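Local structure of DNA polymerase III beta subunit (Streptococcus pyogenes, 2AVT) at residues Glu132-Leu137 / Thr221-Phe226; Pro160-Val165 / Asn248-Asp253; Ala274-Phe279 / Tyr333-Leu338. The protein probably forms, as a dimer, the ring-shaped sliding clamp that encircles DNA and holds the replicative polymerase on its template. All coordinates share one frame; numbering follows the deposited sequence.

Interaction 1: Glu132-Leu137 / Thr221-Phe226; sequences ENPLIL and TVEVFF
Leu135-Leu137 and Val222-Val224 pair as two antiparallel strands at one end of a sheet shared by the N-terminal and central domains; within the chain, strand 135-138 is one of the two outermost strands, with 221-226 beside it. Four backbone bonds join them in two reciprocal pairs. Leu135 N donates to Val224 O at 3.2 Å, and Val224 N donates in return to Leu135 O at 2.8 Å. Two residues along, Leu137 N reaches Val222 O at 3.1 Å while Val222 N reaches Leu137 O at 3.0 Å. Ile136 and Glu223 form the non-hydrogen-bonded pair between them.

On the face of Leu135, Leu137, Val222 and Val224, the CD1 branch of Leu137 crosses CG2 of Val224 at 4.2 Å, and Leu142 of helix 139-149 packs on Leu137 and Val222. Leu135 CD2 comes to the edge of the Phe226 ring, 4.4 Å from CE1. Before the strand starts, Pro134 CB meets the Phe225 ring obliquely, 3.4 Å from CE1 and almost as near CZ. Glu223 runs alongside Pro134, with Glu223 OE2 3.9 Å from Pro134 CG, and its OE1 forms a salt bridge with Arg234 on the next strand. Across this contact the polar work is thus done by peptide groups: the side chains add apolar packing, and the charge of Glu223 finds its partner one strand further in.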
ATOM      1  N   GLU A 132     -10.449  24.775 -32.147  1.00 60.46           N
ATOM      2  CA  GLU A 132     -11.292  25.944 -32.377  1.00 60.83           C
ATOM      3  C   GLU A 132     -12.546  25.887 -31.508  1.00 60.22           C
ATOM      4  O   GLU A 132     -13.060  24.808 -31.227  1.00 61.31           O
ATOM      5  CB  GLU A 132     -11.675  26.024 -33.859  1.00 61.69           C
ATOM      6  CG  GLU A 132     -12.524  27.227 -34.228  1.00 63.86           C
ATOM      7  CD  GLU A 132     -12.534  27.494 -35.725  1.00 64.83           C
ATOM      8  OE1 GLU A 132     -11.807  26.791 -36.462  1.00 64.98           O
ATOM      9  OE2 GLU A 132     -13.263  28.409 -36.165  1.00 64.96           O
ATOM     10  N   ASN A 133     -13.024  27.055 -31.076  1.00 59.18           N
ATOM     11  CA  ASN A 133     -14.221  27.153 -30.236  1.00 56.78           C
ATOM     12  C   ASN A 133     -14.132  26.306 -28.970  1.00 53.92           C
ATOM     13  O   ASN A 133     -14.825  25.303 -28.827  1.00 53.49           O
ATOM     14  CB  ASN A 133     -15.458  26.739 -31.033  1.00 59.42           C
ATOM     15  CG  ASN A 133     -15.685  27.615 -32.246  1.00 62.07           C
ATOM     16  OD1 ASN A 133     -15.899  28.823 -32.121  1.00 63.07           O
ATOM     17  ND2 ASN A 133     -15.632  27.011 -33.431  1.00 62.13           N
ATOM     18  N   PRO A 134     -13.282  26.724 -28.024  1.00 50.73           N
ATOM     19  CA  PRO A 134     -13.070  26.032 -26.756  1.00 48.94           C
ATOM     20  C   PRO A 134     -14.102  26.332 -25.680  1.00 47.60           C
ATOM     21  O   PRO A 134     -14.576  27.467 -25.555  1.00 46.42           O
ATOM     22  CB  PRO A 134     -11.693  26.517 -26.343  1.00 50.00           C
ATOM     23  CG  PRO A 134     -11.743  27.950 -26.770  1.00 50.74           C
ATOM     24  CD  PRO A 134     -12.365  27.869 -28.153  1.00 50.70           C
ATOM     25  N   LEU A 135     -14.451  25.305 -24.914  1.00 44.80           N
ATOM     26  CA  LEU A 135     -15.368  25.455 -23.796  1.00 42.80           C
ATOM     27  C   LEU A 135     -14.420  25.623 -22.617  1.00 42.52           C
ATOM     28  O   LEU A 135     -13.565  24.766 -22.377  1.00 40.55           O
ATOM     29  CB  LEU A 135     -16.211  24.199 -23.590  1.00 42.20           C
ATOM     30  CG  LEU A 135     -16.926  24.155 -22.233  1.00 44.05           C
ATOM     31  CD1 LEU A 135     -17.972  25.262 -22.172  1.00 44.09           C
ATOM     32  CD2 LEU A 135     -17.573  22.793 -22.019  1.00 42.81           C
ATOM     33  N   ILE A 136     -14.550  26.724 -21.889  1.00 39.97           N
ATOM     34  CA  ILE A 136     -13.667  26.961 -20.763  1.00 40.22           C
ATOM     35  C   ILE A 136     -14.314  26.613 -19.428  1.00 39.94           C
ATOM     36  O   ILE A 136     -15.361  27.155 -19.075  1.00 42.53           O
ATOM     37  CB  ILE A 136     -13.210  28.428 -20.741  1.00 41.64           C
ATOM     38  CG1 ILE A 136     -12.559  28.788 -22.076  1.00 41.54           C
ATOM     39  CG2 ILE A 136     -12.219  28.647 -19.617  1.00 43.01           C
ATOM     40  CD1 ILE A 136     -11.968  30.173 -22.095  1.00 43.05           C
ATOM     41  N   LEU A 137     -13.689  25.703 -18.687  1.00 38.24           N
ATOM     42  CA  LEU A 137     -14.206  25.295 -17.383  1.00 37.05           C
ATOM     43  C   LEU A 137     -13.138  25.404 -16.309  1.00 36.70           C
ATOM     44  O   LEU A 137     -11.962  25.149 -16.559  1.00 35.95           O
ATOM     45  CB  LEU A 137     -14.712  23.851 -17.429  1.00 34.90           C
ATOM     46  CG  LEU A 137     -15.868  23.540 -18.380  1.00 37.76           C
ATOM     47  CD1 LEU A 137     -16.210  22.057 -18.308  1.00 38.14           C
ATOM     48  CD2 LEU A 137     -17.076  24.388 -18.002  1.00 38.53           C
ATOM     49  N   THR A 221      -7.947  26.876 -14.808  1.00 38.71           N
ATOM     50  CA  THR A 221      -8.938  26.361 -15.750  1.00 37.20           C
ATOM     51  C   THR A 221      -8.328  25.557 -16.888  1.00 35.98           C
ATOM     52  O   THR A 221      -7.116  25.549 -17.086  1.00 35.42           O
ATOM     53  CB  THR A 221      -9.729  27.497 -16.417  1.00 37.76           C
ATOM     54  OG1 THR A 221      -8.841  28.247 -17.254  1.00 37.71           O
ATOM     55  CG2 THR A 221     -10.342  28.422 -15.380  1.00 39.63           C
ATOM     56  N   VAL A 222      -9.194  24.892 -17.644  1.00 34.18           N
ATOM     57  CA  VAL A 222      -8.774  24.117 -18.798  1.00 33.92           C
ATOM     58  C   VAL A 222      -9.737  24.390 -19.945  1.00 34.78           C
ATOM     59  O   VAL A 222     -10.882  24.794 -19.732  1.00 33.39           O
ATOM     60  CB  VAL A 222      -8.786  22.590 -18.520  1.00 34.09           C
ATOM     61  CG1 VAL A 222      -7.672  22.218 -17.567  1.00 33.87           C
ATOM     62  CG2 VAL A 222     -10.136  22.170 -17.954  1.00 35.76           C
ATOM     63  N   GLU A 223      -9.255  24.180 -21.162  1.00 35.75           N
ATOM     64  CA  GLU A 223     -10.062  24.345 -22.354  1.00 35.94           C
ATOM     65  C   GLU A 223     -10.495  22.938 -22.750  1.00 37.51           C
ATOM     66  O   GLU A 223      -9.680  22.018 -22.757  1.00 36.73           O
ATOM     67  CB  GLU A 223      -9.228  24.956 -23.476  1.00 37.98           C
ATOM     68  CG  GLU A 223      -8.719  26.349 -23.189  1.00 40.86           C
ATOM     69  CD  GLU A 223      -7.897  26.897 -24.334  1.00 43.81           C
ATOM     70  OE1 GLU A 223      -6.846  26.295 -24.657  1.00 46.92           O
ATOM     71  OE2 GLU A 223      -8.301  27.925 -24.913  1.00 45.96           O
ATOM     72  N   VAL A 224     -11.771  22.769 -23.077  1.00 36.85           N
ATOM     73  CA  VAL A 224     -12.295  21.462 -23.463  1.00 36.29           C
ATOM     74  C   VAL A 224     -12.720  21.470 -24.932  1.00 38.19           C
ATOM     75  O   VAL A 224     -13.521  22.310 -25.346  1.00 38.35           O
ATOM     76  CB  VAL A 224     -13.521  21.074 -22.590  1.00 34.67           C
ATOM     77  CG1 VAL A 224     -13.926  19.632 -22.867  1.00 35.47           C
ATOM     78  CG2 VAL A 224     -13.198  21.249 -21.121  1.00 32.57           C
ATOM     79  N   PHE A 225     -12.174  20.544 -25.718  1.00 37.82           N
ATOM     80  CA  PHE A 225     -12.505  20.439 -27.136  1.00 37.45           C
ATOM     81  C   PHE A 225     -13.141  19.083 -27.416  1.00 39.19           C
ATOM     82  O   PHE A 225     -12.769  18.077 -26.804  1.00 37.65           O
ATOM     83  CB  PHE A 225     -11.255  20.597 -28.001  1.00 35.24           C
ATOM     84  CG  PHE A 225     -10.522  21.883 -27.777  1.00 36.62           C
ATOM     85  CD1 PHE A 225     -10.857  23.018 -28.491  1.00 35.70           C
ATOM     86  CD2 PHE A 225      -9.506  21.962 -26.838  1.00 34.65           C
ATOM     87  CE1 PHE A 225     -10.193  24.210 -28.273  1.00 37.76           C
ATOM     88  CE2 PHE A 225      -8.841  23.145 -26.618  1.00 36.06           C
ATOM     89  CZ  PHE A 225      -9.182  24.274 -27.334  1.00 36.95           C
ATOM     90  N   PHE A 226     -14.099  19.053 -28.338  1.00 39.33           N
ATOM     91  CA  PHE A 226     -14.773  17.804 -28.666  1.00 39.73           C
ATOM     92  C   PHE A 226     -14.578  17.355 -30.103  1.00 41.40           C
ATOM     93  O   PHE A 226     -14.364  18.162 -31.006  1.00 40.98           O
ATOM     94  CB  PHE A 226     -16.283  17.905 -28.423  1.00 39.02           C
ATOM     95  CG  PHE A 226     -16.664  18.312 -27.032  1.00 37.84           C
ATOM     96  CD1 PHE A 226     -16.567  19.637 -26.631  1.00 37.26           C
ATOM     97  CD2 PHE A 226     -17.159  17.377 -26.137  1.00 37.89           C
ATOM     98  CE1 PHE A 226     -16.964  20.024 -25.360  1.00 38.92           C
ATOM     99  CE2 PHE A 226     -17.558  17.755 -24.863  1.00 40.84           C
ATOM    100  CZ  PHE A 226     -17.461  19.082 -24.473  1.00 39.07           C
TER

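Interaction 2: Pro160-Val165 / Asn248-Asp253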
ATOM      1  N   PRO A 160     -21.212  -1.284 -22.145  1.00 59.42           N
ATOM      2  CA  PRO A 160     -20.241  -0.191 -22.260  1.00 58.31           C
ATOM      3  C   PRO A 160     -20.732   1.184 -21.796  1.00 56.77           C
ATOM      4  O   PRO A 160     -20.147   1.787 -20.901  1.00 56.44           O
ATOM      5  CB  PRO A 160     -19.896  -0.201 -23.749  1.00 57.88           C
ATOM      6  CG  PRO A 160     -20.000  -1.649 -24.095  1.00 59.01           C
ATOM      7  CD  PRO A 160     -21.285  -2.051 -23.402  1.00 58.62           C
ATOM      8  N   ILE A 161     -21.807   1.673 -22.410  1.00 55.79           N
ATOM      9  CA  ILE A 161     -22.355   2.985 -22.076  1.00 54.85           C
ATOM     10  C   ILE A 161     -22.520   3.296 -20.589  1.00 51.97           C
ATOM     11  O   ILE A 161     -22.294   4.431 -20.177  1.00 52.50           O
ATOM     12  CB  ILE A 161     -23.708   3.226 -22.797  1.00 56.16           C
ATOM     13  CG1 ILE A 161     -24.646   2.039 -22.591  1.00 57.34           C
ATOM     14  CG2 ILE A 161     -23.471   3.471 -24.276  1.00 57.71           C
ATOM     15  CD1 ILE A 161     -25.319   2.024 -21.246  1.00 59.67           C
ATOM     16  N   LEU A 162     -22.904   2.311 -19.780  1.00 48.64           N
ATOM     17  CA  LEU A 162     -23.078   2.548 -18.349  1.00 46.26           C
ATOM     18  C   LEU A 162     -21.746   2.686 -17.622  1.00 45.56           C
ATOM     19  O   LEU A 162     -21.698   3.089 -16.460  1.00 42.97           O
ATOM     20  CB  LEU A 162     -23.878   1.419 -17.698  1.00 47.06           C
ATOM     21  CG  LEU A 162     -25.377   1.320 -17.996  1.00 48.59           C
ATOM     22  CD1 LEU A 162     -26.024   0.430 -16.945  1.00 47.12           C
ATOM     23  CD2 LEU A 162     -26.018   2.703 -17.965  1.00 48.00           C
ATOM     24  N   THR A 163     -20.666   2.340 -18.314  1.00 44.48           N
ATOM     25  CA  THR A 163     -19.331   2.413 -17.740  1.00 43.97           C
ATOM     26  C   THR A 163     -18.853   3.860 -17.661  1.00 42.36           C
ATOM     27  O   THR A 163     -17.953   4.183 -16.893  1.00 42.65           O
ATOM     28  CB  THR A 163     -18.325   1.603 -18.588  1.00 44.32           C
ATOM     29  OG1 THR A 163     -18.807   0.261 -18.751  1.00 48.77           O
ATOM     30  CG2 THR A 163     -16.973   1.558 -17.908  1.00 44.95           C
ATOM     31  N   GLY A 164     -19.465   4.731 -18.450  1.00 41.49           N
ATOM     32  CA  GLY A 164     -19.048   6.121 -18.440  1.00 40.83           C
ATOM     33  C   GLY A 164     -19.973   7.090 -17.733  1.00 39.16           C
ATOM     34  O   GLY A 164     -20.986   6.704 -17.150  1.00 39.96           O
ATOM     35  N   VAL A 165     -19.595   8.362 -17.774  1.00 37.45           N
ATOM     36  CA  VAL A 165     -20.379   9.430 -17.170  1.00 36.53           C
ATOM     37  C   VAL A 165     -20.999  10.168 -18.342  1.00 33.72           C
ATOM     38  O   VAL A 165     -20.292  10.564 -19.264  1.00 33.81           O
ATOM     39  CB  VAL A 165     -19.476  10.402 -16.358  1.00 36.49           C
ATOM     40  CG1 VAL A 165     -20.309  11.541 -15.764  1.00 36.17           C
ATOM     41  CG2 VAL A 165     -18.778   9.644 -15.245  1.00 36.76           C
ATOM     42  N   ASN A 248     -26.085   5.079 -27.523  1.00 53.76           N
ATOM     43  CA  ASN A 248     -27.180   5.863 -26.975  1.00 53.86           C
ATOM     44  C   ASN A 248     -27.224   5.661 -25.463  1.00 52.72           C
ATOM     45  O   ASN A 248     -27.506   4.560 -24.998  1.00 53.14           O
ATOM     46  CB  ASN A 248     -28.494   5.372 -27.585  1.00 55.64           C
ATOM     47  CG  ASN A 248     -28.402   5.175 -29.084  1.00 57.41           C
ATOM     48  OD1 ASN A 248     -28.549   6.122 -29.857  1.00 58.72           O
ATOM     49  ND2 ASN A 248     -28.139   3.942 -29.504  1.00 59.31           N
ATOM     50  N   TYR A 249     -26.946   6.705 -24.693  1.00 51.53           N
ATOM     51  CA  TYR A 249     -26.993   6.572 -23.241  1.00 49.64           C
ATOM     52  C   TYR A 249     -28.470   6.486 -22.858  1.00 50.42           C
ATOM     53  O   TYR A 249     -29.309   7.131 -23.483  1.00 50.18           O
ATOM     54  CB  TYR A 249     -26.351   7.786 -22.566  1.00 48.03           C
ATOM     55  CG  TYR A 249     -26.061   7.569 -21.100  1.00 44.57           C
ATOM     56  CD1 TYR A 249     -24.965   6.815 -20.692  1.00 45.36           C
ATOM     57  CD2 TYR A 249     -26.907   8.074 -20.126  1.00 42.37           C
ATOM     58  CE1 TYR A 249     -24.724   6.570 -19.353  1.00 42.54           C
ATOM     59  CE2 TYR A 249     -26.679   7.835 -18.789  1.00 43.08           C
ATOM     60  CZ  TYR A 249     -25.586   7.083 -18.407  1.00 43.40           C
ATOM     61  OH  TYR A 249     -25.369   6.841 -17.073  1.00 42.08           O
ATOM     62  N   PRO A 250     -28.810   5.687 -21.836  1.00 50.89           N
ATOM     63  CA  PRO A 250     -30.210   5.558 -21.422  1.00 52.22           C
ATOM     64  C   PRO A 250     -30.858   6.866 -20.972  1.00 53.51           C
ATOM     65  O   PRO A 250     -30.175   7.803 -20.557  1.00 53.17           O
ATOM     66  CB  PRO A 250     -30.145   4.518 -20.302  1.00 52.08           C
ATOM     67  CG  PRO A 250     -28.769   4.702 -19.741  1.00 51.23           C
ATOM     68  CD  PRO A 250     -27.936   4.862 -20.986  1.00 51.87           C
ATOM     69  N   ASP A 251     -32.183   6.919 -21.078  1.00 54.00           N
ATOM     70  CA  ASP A 251     -32.948   8.094 -20.677  1.00 54.33           C
ATOM     71  C   ASP A 251     -32.982   8.108 -19.155  1.00 53.82           C
ATOM     72  O   ASP A 251     -33.756   7.380 -18.536  1.00 53.58           O
ATOM     73  CB  ASP A 251     -34.375   8.003 -21.220  1.00 56.47           C
ATOM     74  CG  ASP A 251     -35.200   9.233 -20.903  1.00 58.20           C
ATOM     75  OD1 ASP A 251     -35.101   9.744 -19.767  1.00 57.82           O
ATOM     76  OD2 ASP A 251     -35.959   9.680 -21.789  1.00 60.31           O
ATOM     77  N   THR A 252     -32.142   8.941 -18.554  1.00 53.10           N
ATOM     78  CA  THR A 252     -32.064   9.021 -17.104  1.00 52.17           C
ATOM     79  C   THR A 252     -32.944  10.117 -16.495  1.00 52.22           C
ATOM     80  O   THR A 252     -33.246  10.087 -15.305  1.00 50.15           O
ATOM     81  CB  THR A 252     -30.596   9.218 -16.662  1.00 51.38           C
ATOM     82  OG1 THR A 252     -30.519   9.188 -15.234  1.00 52.49           O
ATOM     83  CG2 THR A 252     -30.056  10.537 -17.177  1.00 49.74           C
ATOM     84  N   ASP A 253     -33.355  11.090 -17.304  1.00 54.17           N
ATOM     85  CA  ASP A 253     -34.215  12.154 -16.794  1.00 56.35           C
ATOM     86  C   ASP A 253     -35.521  11.516 -16.333  1.00 56.98           C
ATOM     87  O   ASP A 253     -36.104  11.914 -15.323  1.00 56.12           O
ATOM     88  CB  ASP A 253     -34.518  13.191 -17.881  1.00 57.64           C
ATOM     89  CG  ASP A 253     -33.276  13.902 -18.374  1.00 59.41           C
ATOM     90  OD1 ASP A 253     -32.422  14.248 -17.535  1.00 61.28           O
ATOM     91  OD2 ASP A 253     -33.157  14.126 -19.599  1.00 60.35           O
TER
HETATM   92  O   HOH W   1     -23.109   5.691 -16.219  1.00 30.98           O
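Ile161, Leu162 and Tyr249 bring three kinds of contact together. The apolar one centres on Pro250. Ile161 and Pro250 reach for each other tip to tip, CD1 of the isoleucine 3.9 Å from CD of the proline. Leu162 CD2 lies 3.8 Å from Pro250 CG, and the same methyl is 4.3 Å from Tyr249 CE1. Within its own segment, Pro250 CD rests over one face of the Tyr249 ring, offset toward the rim.

In the fold, 160-163 form a turn with helical backbone angles that leads into strand 164-170 of the central domain, while 248-253 belongs to the connection between strands 238-243 and 262-267, leading toward the C-terminal domain. In beta clamps, the cleft between these two domains is where polymerases and other partners dock, and this contact probably lies close to it.

A carbonyl meets the ring at its edge: Ile161 O lies in the plane of Tyr249, 3.3 Å from CE1. The third kind is water-mediated. One water, also in the ring plane, is 2.7 Å from Tyr249 OH and 3.0 Å from Leu162 O, linking the phenol to the turn. Beyond the two segments, the tyrosine ring meets that of His166.

Interaction 3: Ala274-Phe279 / Tyr333-Leu338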
ATOM      1  N   ALA A 274     -22.493   4.972  10.601  1.00 44.76           N
ATOM      2  CA  ALA A 274     -23.513   4.002  10.981  1.00 45.02           C
ATOM      3  C   ALA A 274     -23.658   2.954   9.889  1.00 44.56           C
ATOM      4  O   ALA A 274     -23.680   1.755  10.166  1.00 45.82           O
ATOM      5  CB  ALA A 274     -24.844   4.706  11.205  1.00 44.97           C
ATOM      6  N   MET A 275     -23.749   3.415   8.648  1.00 43.24           N
ATOM      7  CA  MET A 275     -23.897   2.526   7.507  1.00 43.06           C
ATOM      8  C   MET A 275     -22.667   1.650   7.283  1.00 44.05           C
ATOM      9  O   MET A 275     -22.780   0.545   6.749  1.00 43.36           O
ATOM     10  CB  MET A 275     -24.185   3.337   6.245  1.00 43.58           C
ATOM     11  CG  MET A 275     -25.496   4.095   6.293  1.00 44.61           C
ATOM     12  SD  MET A 275     -26.894   3.001   6.591  1.00 46.06           S
ATOM     13  CE  MET A 275     -27.119   3.224   8.351  1.00 40.78           C
ATOM     14  N   GLU A 276     -21.495   2.140   7.672  1.00 43.61           N
ATOM     15  CA  GLU A 276     -20.279   1.350   7.502  1.00 44.73           C
ATOM     16  C   GLU A 276     -20.347   0.122   8.416  1.00 45.12           C
ATOM     17  O   GLU A 276     -19.906  -0.962   8.037  1.00 47.17           O
ATOM     18  CB  GLU A 276     -19.037   2.208   7.795  1.00 43.16           C
ATOM     19  CG  GLU A 276     -18.832   3.319   6.760  1.00 43.04           C
ATOM     20  CD  GLU A 276     -17.680   4.259   7.081  1.00 41.96           C
ATOM     21  OE1 GLU A 276     -17.443   4.531   8.273  1.00 41.74           O
ATOM     22  OE2 GLU A 276     -17.026   4.745   6.134  1.00 41.65           O
ATOM     23  N   ARG A 277     -20.920   0.287   9.606  1.00 44.90           N
ATOM     24  CA  ARG A 277     -21.063  -0.825  10.537  1.00 45.38           C
ATOM     25  C   ARG A 277     -22.095  -1.799   9.986  1.00 47.15           C
ATOM     26  O   ARG A 277     -21.955  -3.016  10.119  1.00 47.17           O
ATOM     27  CB  ARG A 277     -21.547  -0.346  11.899  1.00 43.39           C
ATOM     28  CG  ARG A 277     -20.625   0.597  12.609  1.00 42.03           C
ATOM     29  CD  ARG A 277     -21.185   0.908  13.980  1.00 44.69           C
ATOM     30  NE  ARG A 277     -20.551   2.088  14.547  1.00 49.81           N
ATOM     31  CZ  ARG A 277     -20.813   3.330  14.162  1.00 49.31           C
ATOM     32  NH1 ARG A 277     -21.710   3.559  13.216  1.00 51.94           N
ATOM     33  NH2 ARG A 277     -20.153   4.342  14.701  1.00 51.93           N
ATOM     34  N   ALA A 278     -23.141  -1.250   9.380  1.00 47.31           N
ATOM     35  CA  ALA A 278     -24.198  -2.066   8.808  1.00 48.70           C
ATOM     36  C   ALA A 278     -23.617  -2.944   7.713  1.00 49.37           C
ATOM     37  O   ALA A 278     -24.027  -4.092   7.541  1.00 49.93           O
ATOM     38  CB  ALA A 278     -25.297  -1.175   8.240  1.00 48.20           C
ATOM     39  N   PHE A 279     -22.655  -2.399   6.976  1.00 50.41           N
ATOM     40  CA  PHE A 279     -22.017  -3.129   5.891  1.00 49.78           C
ATOM     41  C   PHE A 279     -21.174  -4.292   6.410  1.00 49.83           C
ATOM     42  O   PHE A 279     -21.136  -5.356   5.798  1.00 50.50           O
ATOM     43  CB  PHE A 279     -21.137  -2.191   5.061  1.00 49.65           C
ATOM     44  CG  PHE A 279     -20.472  -2.861   3.893  1.00 49.50           C
ATOM     45  CD1 PHE A 279     -21.230  -3.464   2.902  1.00 50.83           C
ATOM     46  CD2 PHE A 279     -19.092  -2.899   3.792  1.00 50.49           C
ATOM     47  CE1 PHE A 279     -20.624  -4.093   1.829  1.00 52.56           C
ATOM     48  CE2 PHE A 279     -18.477  -3.524   2.724  1.00 50.95           C
ATOM     49  CZ  PHE A 279     -19.242  -4.123   1.738  1.00 52.32           C
ATOM     50  N   TYR A 333     -24.103   1.342  -1.280  1.00 42.31           N
ATOM     51  CA  TYR A 333     -24.602   2.399  -2.143  1.00 42.12           C
ATOM     52  C   TYR A 333     -24.772   3.713  -1.377  1.00 41.18           C
ATOM     53  O   TYR A 333     -24.387   4.777  -1.860  1.00 40.86           O
ATOM     54  CB  TYR A 333     -25.929   1.961  -2.754  1.00 45.05           C
ATOM     55  CG  TYR A 333     -25.795   0.813  -3.732  1.00 47.80           C
ATOM     56  CD1 TYR A 333     -24.545   0.347  -4.122  1.00 49.61           C
ATOM     57  CD2 TYR A 333     -26.917   0.236  -4.312  1.00 49.57           C
ATOM     58  CE1 TYR A 333     -24.419  -0.650  -5.068  1.00 49.93           C
ATOM     59  CE2 TYR A 333     -26.799  -0.760  -5.258  1.00 51.44           C
ATOM     60  CZ  TYR A 333     -25.548  -1.197  -5.635  1.00 51.51           C
ATOM     61  OH  TYR A 333     -25.436  -2.165  -6.605  1.00 52.72           O
ATOM     62  N   LEU A 334     -25.343   3.632  -0.179  1.00 40.57           N
ATOM     63  CA  LEU A 334     -25.547   4.815   0.641  1.00 39.03           C
ATOM     64  C   LEU A 334     -24.202   5.341   1.123  1.00 39.79           C
ATOM     65  O   LEU A 334     -23.956   6.553   1.126  1.00 39.50           O
ATOM     66  CB  LEU A 334     -26.436   4.487   1.843  1.00 38.58           C
ATOM     67  CG  LEU A 334     -26.727   5.660   2.784  1.00 36.73           C
ATOM     68  CD1 LEU A 334     -27.252   6.855   1.976  1.00 36.62           C
ATOM     69  CD2 LEU A 334     -27.742   5.236   3.826  1.00 36.08           C
ATOM     70  N   ILE A 335     -23.329   4.422   1.530  1.00 38.22           N
ATOM     71  CA  ILE A 335     -22.002   4.788   2.004  1.00 36.89           C
ATOM     72  C   ILE A 335     -21.276   5.619   0.950  1.00 34.90           C
ATOM     73  O   ILE A 335     -20.752   6.689   1.242  1.00 33.88           O
ATOM     74  CB  ILE A 335     -21.170   3.525   2.348  1.00 37.70           C
ATOM     75  CG1 ILE A 335     -21.843   2.769   3.501  1.00 37.45           C
ATOM     76  CG2 ILE A 335     -19.742   3.921   2.730  1.00 37.30           C
ATOM     77  CD1 ILE A 335     -21.108   1.524   3.951  1.00 38.48           C
ATOM     78  N   GLU A 336     -21.262   5.131  -0.283  1.00 36.30           N
ATOM     79  CA  GLU A 336     -20.605   5.838  -1.366  1.00 37.53           C
ATOM     80  C   GLU A 336     -21.277   7.181  -1.697  1.00 37.92           C
ATOM     81  O   GLU A 336     -20.600   8.154  -2.043  1.00 35.10           O
ATOM     82  CB  GLU A 336     -20.540   4.930  -2.598  1.00 40.96           C
ATOM     83  CG  GLU A 336     -19.440   3.871  -2.477  1.00 46.29           C
ATOM     84  CD  GLU A 336     -19.494   2.807  -3.552  1.00 48.97           C
ATOM     85  OE1 GLU A 336     -19.774   3.145  -4.719  1.00 50.74           O
ATOM     86  OE2 GLU A 336     -19.234   1.627  -3.229  1.00 52.96           O
ATOM     87  N   SER A 337     -22.603   7.240  -1.585  1.00 37.09           N
ATOM     88  CA  SER A 337     -23.323   8.484  -1.852  1.00 36.12           C
ATOM     89  C   SER A 337     -22.961   9.526  -0.799  1.00 35.20           C
ATOM     90  O   SER A 337     -22.793  10.703  -1.109  1.00 35.39           O
ATOM     91  CB  SER A 337     -24.837   8.251  -1.840  1.00 36.24           C
ATOM     92  OG  SER A 337     -25.264   7.603  -3.030  1.00 37.45           O
ATOM     93  N   LEU A 338     -22.836   9.084   0.447  1.00 34.00           N
ATOM     94  CA  LEU A 338     -22.496   9.987   1.538  1.00 35.69           C
ATOM     95  C   LEU A 338     -21.048  10.477   1.427  1.00 36.93           C
ATOM     96  O   LEU A 338     -20.735  11.616   1.774  1.00 35.99           O
ATOM     97  CB  LEU A 338     -22.731   9.286   2.880  1.00 35.65           C
ATOM     98  CG  LEU A 338     -24.198   8.874   3.112  1.00 37.79           C
ATOM     99  CD1 LEU A 338     -24.329   8.019   4.368  1.00 34.13           C
ATOM    100  CD2 LEU A 338     -25.060  10.131   3.224  1.00 36.60           C
TER
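Ile335 points from its helix at the residues Met275, Glu276 and Phe279, and can be followed outward from CB. At CB the chain forks. CG1, anti to the carbonyl carbon (chi1 -63°), lies 3.7 Å from Met275 CB, whereas the CG2 branch comes within 4.2 Å of Glu276 CG. Beyond CG1 the chain is extended (chi2 -179°), which carries CD1 onto the backbone of the other helix: it sits 3.4 Å from Met275 O, a carbonyl that accepts the helical bond from Phe279 N. The same methyl is 3.7 Å from Glu276 CA and 3.9 Å from Phe279 CB.

The two helices, 268-282 and 331-339, belong to the C-terminal domain; their segments here run roughly antiparallel at 150°, with axes 9.3 Å apart at closest. In DNA sliding clamps such helices line the inner wall of the ring, with the sheets outside.

Deeper toward the sheet, Leu334 and Met275 cross obliquely. CD2 of the leucine lies 3.5 Å from CG and 3.7 Å from SD of the methionine, whose chain bends past CG; Met275 also touches Ala301 on strand 298-305. The Glu276 carboxylate turns to its own helix, where OE2 forms a salt bridge with Arg272 and OE1 a hydrogen bond with His273.

In the fold
From the N terminus, the chain reaches 132-137, which leads into strand 135-138, and interaction 1 closes when strand 221-226 returns beside it. Before that happens, the chain passes 160-165, whose partner 248-253 comes only after 221-226; interactions 1 and 2 therefore cross, their centres 23 Å apart without touching. Interaction 1 joins two neighbouring strands of one sheet, while interaction 2 ties the turn that leads into strand 164-170, in another sheet, to the connection toward the C-terminal domain. Interaction 3 follows in series, closing a loop within that domain by pairing helices 268-282 and 331-339. Interactions 1 and 3 lie on opposite sides of the chain's centre, about 37 Å apart between centres.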